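Local coordinates for putative branched-chain amino acid ABC transporter, periplasmic branched-chain amino acid-binding protein (Pseudomonas protegens Pf-5, PDB 4RU0) that probably binds branched-chain amino acids or similar small solutes outside the inner membrane and delivers them to an ABC transporter, at residues F35-T40 with A104-Y109; D59-I64 with L76-C81; N72-V77 with K350-G355; A55-Y60 with V332-A337. All coordinates share one frame; numbering follows the deposited sequence.

Contact 1 (F35-T40 with A104-Y109); sequences FFPLAT and APVAVY
Phe35 meets the 104-109 loop with its backbone, its CB and its ring. Its N-H reaches the carbonyl oxygen of Pro105 over 3.2 Å from N to O, a bent bond at 137° whose donor lies 19° out of the carbonyl plane. CB of Phe35 sits 3.7 Å from CB of Ala104. CG stands anti to the backbone N (chi1 -177°), and from there the ring runs side by side with Val106, whose CG2 touches CD2 at 3.5 Å, near the plane of the ring at its edge. Two residues on, Pro37 crosses Tyr109 obliquely: its CG lies 3.6 Å from CD1 of the tyrosine and also rests near the carbonyl oxygen of Val108. Ala39 extends the same side of the strand, its CB 3.7 Å from the Tyr109 OH. Inside the strand segment, the Pro37 N stands over the centre of the Phe35 ring.

In the second shell, Phe97 packs edge-to-face with Phe35, and Tyr94 does the same with Tyr109. The residues between, Phe36 and Leu38, turn to the other side of strand 34-40, toward helix 47-67. Strand 34-40 thus has the loop between helices 87-97 and 114-126 along one flank and its parallel partner, strand 76-82, hydrogen-bonded to it, in the alpha/beta lobe of a periplasmic binding protein, while helix 325-348 packs against Phe36 and Val108.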
loop_
_atom_site.group_PDB
_atom_site.type_symbol
_atom_site.label_atom_id
_atom_site.label_comp_id
_atom_site.label_asym_id
_atom_site.label_seq_id
_atom_site.Cartn_x
_atom_site.Cartn_y
_atom_site.Cartn_z
ATOM N N PHE A 35 -22.165 6.401 -0.513
ATOM C CA PHE A 35 -21.896 4.967 -0.472
ATOM C C PHE A 35 -20.403 4.655 -0.477
ATOM O O PHE A 35 -19.635 5.206 -1.264
ATOM C CB PHE A 35 -22.576 4.251 -1.639
ATOM C CG PHE A 35 -22.390 2.762 -1.620
ATOM C CD1 PHE A 35 -22.526 2.049 -0.436
ATOM C CD2 PHE A 35 -22.089 2.071 -2.779
ATOM C CE1 PHE A 35 -22.356 0.678 -0.412
ATOM C CE2 PHE A 35 -21.923 0.700 -2.763
ATOM C CZ PHE A 35 -22.056 0.003 -1.577
ATOM N N PHE A 36 -20.010 3.752 0.413
ATOM C CA PHE A 36 -18.626 3.327 0.533
ATOM C C PHE A 36 -18.545 1.820 0.347
ATOM O O PHE A 36 -18.681 1.070 1.311
ATOM C CB PHE A 36 -18.061 3.727 1.895
ATOM C CG PHE A 36 -16.575 3.917 1.909
ATOM C CD1 PHE A 36 -16.029 5.192 1.921
ATOM C CD2 PHE A 36 -15.720 2.822 1.917
ATOM C CE1 PHE A 36 -14.661 5.376 1.943
ATOM C CE2 PHE A 36 -14.347 2.995 1.933
ATOM C CZ PHE A 36 -13.816 4.275 1.947
ATOM N N PRO A 37 -18.340 1.370 -0.900
ATOM C CA PRO A 37 -18.299 -0.066 -1.188
ATOM C C PRO A 37 -17.121 -0.746 -0.492
ATOM O O PRO A 37 -16.016 -0.196 -0.463
ATOM C CB PRO A 37 -18.151 -0.113 -2.712
ATOM C CG PRO A 37 -17.534 1.192 -3.076
ATOM C CD PRO A 37 -18.077 2.184 -2.099
ATOM N N LEU A 38 -17.367 -1.921 0.080
ATOM C CA LEU A 38 -16.318 -2.667 0.764
ATOM C C LEU A 38 -16.161 -4.066 0.175
ATOM O O LEU A 38 -16.991 -4.944 0.402
ATOM C CB LEU A 38 -16.608 -2.753 2.264
ATOM C CG LEU A 38 -16.550 -1.419 3.011
ATOM C CD1 LEU A 38 -16.790 -1.621 4.497
ATOM C CD2 LEU A 38 -15.217 -0.720 2.769
ATOM N N ALA A 39 -15.093 -4.255 -0.594
ATOM C CA ALA A 39 -14.783 -5.554 -1.180
ATOM C C ALA A 39 -13.862 -6.324 -0.241
ATOM O O ALA A 39 -12.670 -6.026 -0.142
ATOM C CB ALA A 39 -14.144 -5.389 -2.556
ATOM N N THR A 40 -14.420 -7.308 0.455
ATOM C CA THR A 40 -13.702 -7.967 1.541
ATOM C C THR A 40 -13.697 -9.481 1.405
ATOM O O THR A 40 -14.556 -10.056 0.731
ATOM C CB THR A 40 -14.315 -7.609 2.913
ATOM O OG1 THR A 40 -15.655 -8.114 2.982
ATOM C CG2 THR A 40 -14.331 -6.099 3.126
ATOM N N ALA A 104 -27.646 5.505 -2.908
ATOM C CA ALA A 104 -26.365 6.141 -2.589
ATOM C C ALA A 104 -25.277 5.774 -3.600
ATOM O O ALA A 104 -24.996 4.595 -3.804
ATOM C CB ALA A 104 -25.929 5.761 -1.189
ATOM N N PRO A 105 -24.656 6.788 -4.229
ATOM C CA PRO A 105 -23.674 6.608 -5.307
ATOM C C PRO A 105 -22.248 6.298 -4.830
ATOM O O PRO A 105 -21.906 6.532 -3.672
ATOM C CB PRO A 105 -23.709 7.957 -6.025
ATOM C CG PRO A 105 -24.023 8.933 -4.935
ATOM C CD PRO A 105 -24.931 8.213 -3.967
ATOM N N VAL A 106 -21.427 5.781 -5.742
ATOM C CA VAL A 106 -20.028 5.467 -5.457
ATOM C C VAL A 106 -19.129 6.630 -5.861
ATOM O O VAL A 106 -19.274 7.178 -6.950
ATOM C CB VAL A 106 -19.573 4.184 -6.204
ATOM C CG1 VAL A 106 -18.060 3.976 -6.076
ATOM C CG2 VAL A 106 -20.336 2.968 -5.700
ATOM N N ALA A 107 -18.209 7.009 -4.983
ATOM C CA ALA A 107 -17.243 8.048 -5.314
ATOM C C ALA A 107 -15.900 7.435 -5.704
ATOM O O ALA A 107 -15.290 7.831 -6.693
ATOM C CB ALA A 107 -17.070 9.003 -4.148
ATOM N N VAL A 108 -15.451 6.467 -4.909
ATOM C CA VAL A 108 -14.186 5.782 -5.135
ATOM C C VAL A 108 -14.355 4.299 -4.840
ATOM O O VAL A 108 -15.220 3.911 -4.051
ATOM C CB VAL A 108 -13.053 6.346 -4.251
ATOM C CG1 VAL A 108 -12.649 7.741 -4.714
ATOM C CG2 VAL A 108 -13.488 6.366 -2.804
ATOM N N TYR A 109 -13.538 3.470 -5.483
ATOM C CA TYR A 109 -13.641 2.031 -5.295
ATOM C C TYR A 109 -12.290 1.378 -4.978
ATOM O O TYR A 109 -11.293 1.603 -5.670
ATOM C CB TYR A 109 -14.258 1.380 -6.534
ATOM C CG TYR A 109 -14.611 -0.070 -6.312
ATOM C CD1 TYR A 109 -15.846 -0.427 -5.787
ATOM C CD2 TYR A 109 -13.705 -1.083 -6.607
ATOM C CE1 TYR A 109 -16.173 -1.754 -5.567
ATOM C CE2 TYR A 109 -14.023 -2.411 -6.392
ATOM C CZ TYR A 109 -15.257 -2.741 -5.873
ATOM O OH TYR A 109 -15.582 -4.060 -5.655
#

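Contact 2 (D59-I64 with L76-C81); sequences DYLNYI and LVWQEC
The indole of Trp78 takes Leu61 on one face. CB of Leu61 stands 3.8 Å above the ring plane, offset toward the rim of the six-membered ring, and makes a CH-pi contact 4.2 Å from that ring's centroid, 24° off its normal. Leu61 and the indole run past one another, pointing opposite ways, and CD1 of Leu61 also comes near CE3 and CD2 of the indole. CH2, at the far end of the indole, comes within 3.9 Å of the backbone N of Asn62, whose side-chain amide plane is turned 73° from the ring.

Beside the indole the contact is purely aliphatic. Leu61 CD2 meets Leu76 CD2 at 3.7 Å, the two side chains crossing at about a right angle, and the same Leu76 methyl is 4.1 Å from CG2 of Ile64. An alanine in place of Trp78 would probably leave Leu61 without the flat surface under its CB and open a gap beside Asn62.

Segments 59-64 and 76-81 run nearly antiparallel, at 155°, their axes 8.9 Å apart at closest approach, as expected in the beta-alpha-beta unit of strand 34-40, helix 47-67 and strand 76-82. Phe36 of the first strand touches both Leu61 and Trp78, so the three meet in the layer between helix and sheet, while helices 299-309 and 325-348 pack on the Tyr60 side of helix 47-67.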
loop_
_atom_site.group_PDB
_atom_site.type_symbol
_atom_site.label_atom_id
_atom_site.label_comp_id
_atom_site.label_asym_id
_atom_site.label_seq_id
_atom_site.Cartn_x
_atom_site.Cartn_y
_atom_site.Cartn_z
ATOM N N ASP A 59 -14.172 0.775 11.342
ATOM C CA ASP A 59 -14.159 1.578 12.549
ATOM C C ASP A 59 -13.909 3.021 12.209
ATOM O O ASP A 59 -14.518 3.904 12.785
ATOM C CB ASP A 59 -13.165 1.055 13.582
ATOM C CG ASP A 59 -13.573 -0.275 14.146
ATOM O OD1 ASP A 59 -12.741 -0.970 14.756
ATOM O OD2 ASP A 59 -14.741 -0.643 13.978
ATOM N N TYR A 60 -13.011 3.274 11.272
ATOM C CA TYR A 60 -12.767 4.649 10.867
ATOM C C TYR A 60 -13.998 5.280 10.216
ATOM O O TYR A 60 -14.250 6.470 10.388
ATOM C CB TYR A 60 -11.522 4.811 10.013
ATOM C CG TYR A 60 -11.220 6.251 9.736
ATOM C CD1 TYR A 60 -10.817 7.096 10.745
ATOM C CD2 TYR A 60 -11.370 6.775 8.480
ATOM C CE1 TYR A 60 -10.549 8.424 10.500
ATOM C CE2 TYR A 60 -11.111 8.102 8.230
ATOM C CZ TYR A 60 -10.700 8.919 9.247
ATOM O OH TYR A 60 -10.448 10.236 8.998
ATOM N N LEU A 61 -14.733 4.489 9.439
ATOM C CA LEU A 61 -15.955 4.982 8.806
ATOM C C LEU A 61 -17.024 5.234 9.869
ATOM O O LEU A 61 -17.761 6.222 9.808
ATOM C CB LEU A 61 -16.476 3.992 7.757
ATOM C CG LEU A 61 -15.656 3.792 6.479
ATOM C CD1 LEU A 61 -16.287 2.724 5.598
ATOM C CD2 LEU A 61 -15.508 5.093 5.711
ATOM N N ASN A 62 -17.098 4.326 10.837
ATOM C CA ASN A 62 -18.014 4.466 11.957
ATOM C C ASN A 62 -17.729 5.752 12.724
ATOM O O ASN A 62 -18.637 6.530 13.025
ATOM C CB ASN A 62 -17.901 3.255 12.887
ATOM C CG ASN A 62 -19.253 2.709 13.297
ATOM O OD1 ASN A 62 -20.221 3.457 13.442
ATOM N ND2 ASN A 62 -19.327 1.395 13.477
ATOM N N TYR A 63 -16.447 5.962 13.015
ATOM C CA TYR A 63 -15.968 7.146 13.716
ATOM C C TYR A 63 -16.376 8.439 13.017
ATOM O O TYR A 63 -16.882 9.360 13.652
ATOM C CB TYR A 63 -14.439 7.084 13.862
ATOM C CG TYR A 63 -13.804 8.381 14.309
ATOM C CD1 TYR A 63 -13.726 8.712 15.655
ATOM C CD2 TYR A 63 -13.280 9.275 13.382
ATOM C CE1 TYR A 63 -13.148 9.901 16.066
ATOM C CE2 TYR A 63 -12.704 10.464 13.784
ATOM C CZ TYR A 63 -12.639 10.772 15.124
ATOM O OH TYR A 63 -12.064 11.957 15.521
ATOM N N ILE A 64 -16.154 8.502 11.707
ATOM C CA ILE A 64 -16.470 9.697 10.926
ATOM C C ILE A 64 -17.954 10.062 11.021
ATOM O O ILE A 64 -18.308 11.237 11.123
ATOM C CB ILE A 64 -16.076 9.511 9.443
ATOM C CG1 ILE A 64 -14.554 9.475 9.304
ATOM C CG2 ILE A 64 -16.649 10.624 8.577
ATOM C CD1 ILE A 64 -13.878 10.787 9.640
ATOM N N LEU A 76 -22.157 8.483 5.945
ATOM C CA LEU A 76 -21.535 7.426 5.157
ATOM C C LEU A 76 -22.273 6.106 5.344
ATOM O O LEU A 76 -22.557 5.700 6.469
ATOM C CB LEU A 76 -20.063 7.261 5.547
ATOM C CG LEU A 76 -18.996 8.111 4.850
ATOM C CD1 LEU A 76 -19.430 9.559 4.709
ATOM C CD2 LEU A 76 -17.686 8.030 5.617
ATOM N N VAL A 77 -22.585 5.438 4.242
ATOM C CA VAL A 77 -23.196 4.119 4.321
ATOM C C VAL A 77 -22.303 3.124 3.588
ATOM O O VAL A 77 -21.760 3.432 2.529
ATOM C CB VAL A 77 -24.635 4.114 3.734
ATOM C CG1 VAL A 77 -24.644 4.634 2.310
ATOM C CG2 VAL A 77 -25.252 2.725 3.813
ATOM N N TRP A 78 -22.129 1.940 4.165
ATOM C CA TRP A 78 -21.269 0.937 3.558
ATOM C C TRP A 78 -21.890 -0.452 3.603
ATOM O O TRP A 78 -22.774 -0.728 4.416
ATOM C CB TRP A 78 -19.904 0.915 4.249
ATOM C CG TRP A 78 -19.964 0.580 5.711
ATOM C CD1 TRP A 78 -19.904 -0.663 6.275
ATOM C CD2 TRP A 78 -20.085 1.507 6.796
ATOM N NE1 TRP A 78 -19.985 -0.568 7.644
ATOM C CE2 TRP A 78 -20.095 0.754 7.989
ATOM C CE3 TRP A 78 -20.184 2.899 6.875
ATOM C CZ2 TRP A 78 -20.202 1.348 9.244
ATOM C CZ3 TRP A 78 -20.290 3.488 8.123
ATOM C CH2 TRP A 78 -20.298 2.712 9.290
ATOM N N GLN A 79 -21.415 -1.319 2.714
ATOM C CA GLN A 79 -21.854 -2.705 2.672
ATOM C C GLN A 79 -20.713 -3.589 2.193
ATOM O O GLN A 79 -19.892 -3.172 1.377
ATOM C CB GLN A 79 -23.076 -2.870 1.760
ATOM C CG GLN A 79 -23.753 -4.233 1.884
ATOM C CD GLN A 79 -25.000 -4.358 1.028
ATOM O OE1 GLN A 79 -25.082 -3.790 -0.062
ATOM N NE2 GLN A 79 -25.980 -5.106 1.520
ATOM N N GLU A 80 -20.660 -4.810 2.711
ATOM C CA GLU A 80 -19.608 -5.742 2.349
ATOM C C GLU A 80 -20.060 -6.733 1.289
ATOM O O GLU A 80 -21.196 -7.208 1.305
ATOM C CB GLU A 80 -19.125 -6.501 3.584
ATOM C CG GLU A 80 -17.805 -6.010 4.133
ATOM C CD GLU A 80 -17.467 -6.629 5.475
ATOM O OE1 GLU A 80 -16.690 -7.608 5.508
ATOM O OE2 GLU A 80 -17.980 -6.133 6.499
ATOM N N CYS A 81 -19.157 -7.042 0.368
ATOM C CA CYS A 81 -19.374 -8.106 -0.597
ATOM C C CYS A 81 -18.190 -9.066 -0.522
ATOM O O CYS A 81 -17.038 -8.636 -0.537
ATOM C CB CYS A 81 -19.540 -7.539 -2.008
ATOM S SG CYS A 81 -19.770 -8.780 -3.311
#

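Contact 3 (N72-V77 with K350-G355); sequences NGVKLV and KRPLNG
Val74 and Asn72 meet the 350-352 chain where two loops pass each other at the edge of an alpha/beta lobe of the periplasmic binding protein fold: the turn leading into strand 76-82 and the connection between helices 325-348 and 355-363. Around the pair, Gln345 of helix 325-348 touches both Asn72 and Val74, Pro352 packs on Pro105, and the Leu353 N is hydrogen-bonded to Gln34.

The apolar part belongs to Val74. Its two methyls meet different parts of the other segment. CG2 rests on the peptide between Lys350 and Arg351, 3.3 Å from the Arg351 N, while CG1, anti to the valine's own N (chi1 -178°), lies 4.1 Å from CD of Pro352. An alanine in place of Val74 would probably open a gap over the Lys350-Arg351 peptide and leave Pro352 CD without its neighbour.

The polar side chains, Asn72 and Lys350, are exposed and lie close without a hydrogen bond between them. Lys350 lays its aliphatic chain past the Asn72 carbonyl oxygen, against which a CB on Gly73 would jam, with CD at 3.2 Å from that O, and the two side chains cross at about a right angle. A bend at the last torsion (chi4 -71°) turns the ammonium NZ to within 3.5 Å of Asn72 CG.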
loop_
_atom_site.group_PDB
_atom_site.type_symbol
_atom_site.label_atom_id
_atom_site.label_comp_id
_atom_site.label_asym_id
_atom_site.label_seq_id
_atom_site.Cartn_x
_atom_site.Cartn_y
_atom_site.Cartn_z
ATOM N N ASN A 72 -18.489 16.471 6.382
ATOM C CA ASN A 72 -19.111 17.783 6.213
ATOM C C ASN A 72 -20.635 17.714 6.210
ATOM O O ASN A 72 -21.291 18.406 5.437
ATOM C CB ASN A 72 -18.628 18.447 4.924
ATOM C CG ASN A 72 -17.520 19.451 5.159
ATOM O OD1 ASN A 72 -16.968 19.542 6.256
ATOM N ND2 ASN A 72 -17.189 20.215 4.125
ATOM N N GLY A 73 -21.187 16.863 7.067
ATOM C CA GLY A 73 -22.625 16.721 7.182
ATOM C C GLY A 73 -23.187 15.521 6.444
ATOM O O GLY A 73 -24.274 15.043 6.764
ATOM N N VAL A 74 -22.445 15.032 5.453
ATOM C CA VAL A 74 -22.883 13.888 4.657
ATOM C C VAL A 74 -22.548 12.564 5.333
ATOM O O VAL A 74 -21.380 12.237 5.538
ATOM C CB VAL A 74 -22.249 13.900 3.259
ATOM C CG1 VAL A 74 -22.752 12.720 2.440
ATOM C CG2 VAL A 74 -22.548 15.208 2.558
ATOM N N LYS A 75 -23.582 11.803 5.672
ATOM C CA LYS A 75 -23.401 10.521 6.339
ATOM C C LYS A 75 -22.853 9.465 5.383
ATOM O O LYS A 75 -23.054 9.539 4.169
ATOM C CB LYS A 75 -24.723 10.048 6.949
ATOM C CG LYS A 75 -25.291 10.996 8.003
ATOM C CD LYS A 75 -26.672 10.549 8.476
ATOM C CE LYS A 75 -27.251 11.510 9.512
ATOM N NZ LYS A 75 -28.573 11.045 10.019
ATOM N N LEU A 76 -22.157 8.483 5.945
ATOM C CA LEU A 76 -21.535 7.426 5.157
ATOM C C LEU A 76 -22.273 6.106 5.344
ATOM O O LEU A 76 -22.557 5.700 6.469
ATOM C CB LEU A 76 -20.063 7.261 5.547
ATOM C CG LEU A 76 -18.996 8.111 4.850
ATOM C CD1 LEU A 76 -19.430 9.559 4.709
ATOM C CD2 LEU A 76 -17.686 8.030 5.617
ATOM N N VAL A 77 -22.585 5.438 4.242
ATOM C CA VAL A 77 -23.196 4.119 4.321
ATOM C C VAL A 77 -22.303 3.124 3.588
ATOM O O VAL A 77 -21.760 3.432 2.529
ATOM C CB VAL A 77 -24.635 4.114 3.734
ATOM C CG1 VAL A 77 -24.644 4.634 2.310
ATOM C CG2 VAL A 77 -25.252 2.725 3.813
ATOM N N LYS A 350 -21.751 19.913 0.061
ATOM C CA LYS A 350 -22.001 18.845 1.025
ATOM C C LYS A 350 -23.070 17.886 0.516
ATOM O O LYS A 350 -24.242 18.007 0.873
ATOM C CB LYS A 350 -22.429 19.423 2.378
ATOM C CG LYS A 350 -21.495 20.481 2.953
ATOM C CD LYS A 350 -22.169 21.217 4.111
ATOM C CE LYS A 350 -21.286 22.313 4.699
ATOM N NZ LYS A 350 -20.129 21.772 5.461
ATOM N N ARG A 351 -22.659 16.929 -0.310
ATOM C CA ARG A 351 -23.587 15.970 -0.899
ATOM C C ARG A 351 -22.850 14.737 -1.413
ATOM O O ARG A 351 -21.644 14.797 -1.664
ATOM C CB ARG A 351 -24.367 16.614 -2.045
ATOM C CG ARG A 351 -23.505 16.978 -3.230
ATOM C CD ARG A 351 -24.340 17.165 -4.476
ATOM N NE ARG A 351 -23.553 16.950 -5.688
ATOM C CZ ARG A 351 -23.033 17.927 -6.424
ATOM N NH1 ARG A 351 -23.220 19.193 -6.075
ATOM N NH2 ARG A 351 -22.331 17.635 -7.513
ATOM N N PRO A 352 -23.573 13.613 -1.560
ATOM C CA PRO A 352 -23.043 12.420 -2.227
ATOM C C PRO A 352 -22.390 12.752 -3.569
ATOM O O PRO A 352 -22.888 13.608 -4.308
ATOM C CB PRO A 352 -24.284 11.554 -2.410
ATOM C CG PRO A 352 -25.105 11.876 -1.204
ATOM C CD PRO A 352 -24.890 13.351 -0.949
ATOM N N LEU A 353 -21.279 12.080 -3.866
ATOM C CA LEU A 353 -20.448 12.446 -5.006
ATOM C C LEU A 353 -20.385 11.391 -6.100
ATOM O O LEU A 353 -20.647 10.209 -5.869
ATOM C CB LEU A 353 -19.030 12.752 -4.535
ATOM C CG LEU A 353 -18.851 14.009 -3.690
ATOM C CD1 LEU A 353 -17.427 14.082 -3.157
ATOM C CD2 LEU A 353 -19.186 15.239 -4.516
ATOM N N ASN A 354 -20.018 11.851 -7.292
ATOM C CA ASN A 354 -19.800 11.003 -8.455
ATOM C C ASN A 354 -18.412 10.391 -8.473
ATOM O O ASN A 354 -17.495 10.911 -7.842
ATOM C CB ASN A 354 -19.996 11.807 -9.737
ATOM C CG ASN A 354 -21.270 11.465 -10.438
ATOM O OD1 ASN A 354 -22.019 10.603 -9.986
ATOM N ND2 ASN A 354 -21.540 12.142 -11.548
ATOM N N GLY A 355 -18.256 9.302 -9.223
ATOM C CA GLY A 355 -16.942 8.738 -9.460
ATOM C C GLY A 355 -16.105 9.722 -10.250
ATOM O O GLY A 355 -14.891 9.834 -10.057
#

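Contact 4 (A55-Y60 with V332-A337); sequences AGMIDY and VNAAVA
Asn333 faces Met57, a selenomethionine in this crystal, at one end of the contact. The chain of Met57 reaches toward the asparagine amide; its terminal methyl is modelled too close to ND2, so its exact position is doubtful. The Asn333 amide also has a weak hydrogen bond to Asn112, and its side chain lies about 7 Å from the bound pentaoxaheptadecane, which places this end of the contact near the ligand cleft.

Ala334 comes next and fits between two residues of the other helix. Its CB lies 3.9 Å from CA of Met57 and at the same distance, 3.9 Å, from CD2 of Tyr60, with Met57 CG close by. The small side chain lets the backbones come near, the CA atoms of Met57 and Ala334 being only 5.1 Å apart.

This is a helix-helix contact inside one alpha/beta lobe of the leucine-binding protein family: in segments 55-60 and 332-337 of helices 47-67 and 325-348, distant in sequence, the axes lie 44° apart in direction and 8.3 Å apart at closest approach. Ile58, turned to the other side of helix 47-67, meets strands 34-40 and 76-82.

Ala335 meets the Tyr60 ring. Tyr60 CG is anti to its backbone N (chi1 -174°), and the ring beyond it reaches the second helix, with CE2 3.7 Å from CA of Ala335 and 4.0 Å from its CB. Nearby, Asp59 OD1 is hydrogen-bonded to the Tyr327 OH of helix 325-348.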
loop_
_atom_site.group_PDB
_atom_site.type_symbol
_atom_site.label_atom_id
_atom_site.label_comp_id
_atom_site.label_asym_id
_atom_site.label_seq_id
_atom_site.Cartn_x
_atom_site.Cartn_y
_atom_site.Cartn_z
ATOM N N ALA A 55 -11.882 -4.350 9.539
ATOM C CA ALA A 55 -12.254 -3.766 10.821
ATOM C C ALA A 55 -11.666 -2.366 10.976
ATOM O O ALA A 55 -12.266 -1.498 11.612
ATOM C CB ALA A 55 -11.805 -4.661 11.962
ATOM N N GLY A 56 -10.493 -2.152 10.386
ATOM C CA GLY A 56 -9.869 -0.840 10.380
ATOM C C GLY A 56 -10.659 0.157 9.549
ATOM O O GLY A 56 -10.887 1.292 9.974
HETATM N N MSE A 57 -11.041 -0.262 8.356
HETATM C CA MSE A 57 -11.829 0.574 7.500
HETATM C C MSE A 57 -13.173 0.853 8.115
HETATM O O MSE A 57 -13.621 2.004 8.127
HETATM C CB MSE A 57 -12.014 -0.202 6.210
HETATM C CG MSE A 57 -10.889 0.050 5.221
HETATM SE SE MSE A 57 -11.076 -1.180 3.719
HETATM C CE MSE A 57 -11.033 0.209 2.356
ATOM N N ILE A 58 -13.821 -0.167 8.646
ATOM C CA ILE A 58 -15.128 0.040 9.212
ATOM C C ILE A 58 -15.105 0.980 10.420
ATOM O O ILE A 58 -15.889 1.911 10.479
ATOM C CB ILE A 58 -15.787 -1.303 9.585
ATOM C CG1 ILE A 58 -16.089 -2.110 8.327
ATOM C CG2 ILE A 58 -17.076 -1.075 10.345
ATOM C CD1 ILE A 58 -16.235 -3.595 8.559
ATOM N N ASP A 59 -14.172 0.775 11.342
ATOM C CA ASP A 59 -14.159 1.578 12.549
ATOM C C ASP A 59 -13.909 3.021 12.209
ATOM O O ASP A 59 -14.518 3.904 12.785
ATOM C CB ASP A 59 -13.165 1.055 13.582
ATOM C CG ASP A 59 -13.573 -0.275 14.146
ATOM O OD1 ASP A 59 -12.741 -0.970 14.756
ATOM O OD2 ASP A 59 -14.741 -0.643 13.978
ATOM N N TYR A 60 -13.011 3.274 11.272
ATOM C CA TYR A 60 -12.767 4.649 10.867
ATOM C C TYR A 60 -13.998 5.280 10.216
ATOM O O TYR A 60 -14.250 6.470 10.388
ATOM C CB TYR A 60 -11.522 4.811 10.013
ATOM C CG TYR A 60 -11.220 6.251 9.736
ATOM C CD1 TYR A 60 -10.817 7.096 10.745
ATOM C CD2 TYR A 60 -11.370 6.775 8.480
ATOM C CE1 TYR A 60 -10.549 8.424 10.500
ATOM C CE2 TYR A 60 -11.111 8.102 8.230
ATOM C CZ TYR A 60 -10.700 8.919 9.247
ATOM O OH TYR A 60 -10.448 10.236 8.998
ATOM N N VAL A 332 -5.671 3.664 7.045
ATOM C CA VAL A 332 -5.081 4.559 6.060
ATOM C C VAL A 332 -5.822 4.447 4.724
ATOM O O VAL A 332 -6.031 5.444 4.029
ATOM C CB VAL A 332 -3.573 4.268 5.883
ATOM C CG1 VAL A 332 -3.029 4.916 4.618
ATOM C CG2 VAL A 332 -2.812 4.759 7.104
ATOM N N ASN A 333 -6.237 3.231 4.387
ATOM C CA ASN A 333 -7.034 2.987 3.190
ATOM C C ASN A 333 -8.340 3.782 3.220
ATOM O O ASN A 333 -8.730 4.395 2.228
ATOM C CB ASN A 333 -7.336 1.493 3.048
ATOM C CG ASN A 333 -7.494 1.062 1.607
ATOM O OD1 ASN A 333 -6.871 1.625 0.707
ATOM N ND2 ASN A 333 -8.337 0.058 1.379
ATOM N N ALA A 334 -9.000 3.777 4.375
ATOM C CA ALA A 334 -10.281 4.450 4.537
ATOM C C ALA A 334 -10.128 5.967 4.570
ATOM O O ALA A 334 -10.976 6.694 4.056
ATOM C CB ALA A 334 -10.973 3.965 5.800
ATOM N N ALA A 335 -9.044 6.441 5.173
ATOM C CA ALA A 335 -8.828 7.873 5.332
ATOM C C ALA A 335 -8.570 8.557 3.991
ATOM O O ALA A 335 -9.004 9.693 3.766
ATOM C CB ALA A 335 -7.673 8.128 6.281
ATOM N N VAL A 336 -7.862 7.860 3.109
ATOM C CA VAL A 336 -7.526 8.392 1.794
ATOM C C VAL A 336 -8.793 8.690 1.001
ATOM O O VAL A 336 -8.939 9.765 0.423
ATOM C CB VAL A 336 -6.633 7.416 1.010
ATOM C CG1 VAL A 336 -6.545 7.813 -0.456
ATOM C CG2 VAL A 336 -5.255 7.367 1.628
ATOM N N ALA A 337 -9.711 7.734 1.000
ATOM C CA ALA A 337 -10.980 7.901 0.318
ATOM C C ALA A 337 -11.787 9.031 0.953
ATOM O O ALA A 337 -12.340 9.877 0.248
ATOM C CB ALA A 337 -11.761 6.601 0.342
#

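Overall arrangement
Contacts 1, 2 and 4 are buried, whereas contact 3 lies at the surface. Strand 76-82 serves both contacts 2 and 3, and helix 47-67 serves both 2 and 4, so contact 2 sits between them; contact 1 joins through strand 34-40, whose Phe36 N probably bonds to the Val77 O. The chemistry follows the place. Contact 2 packs aliphatic groups on an indole, contact 4 relies on alanines that let two helices approach, and contact 1 adds a backbone bond to its rings and prolines. Contact 3 mixes one buried valine with exposed polar side chains. Phe36 and Val108 of contact 1 both press on Ala337 of contact 4.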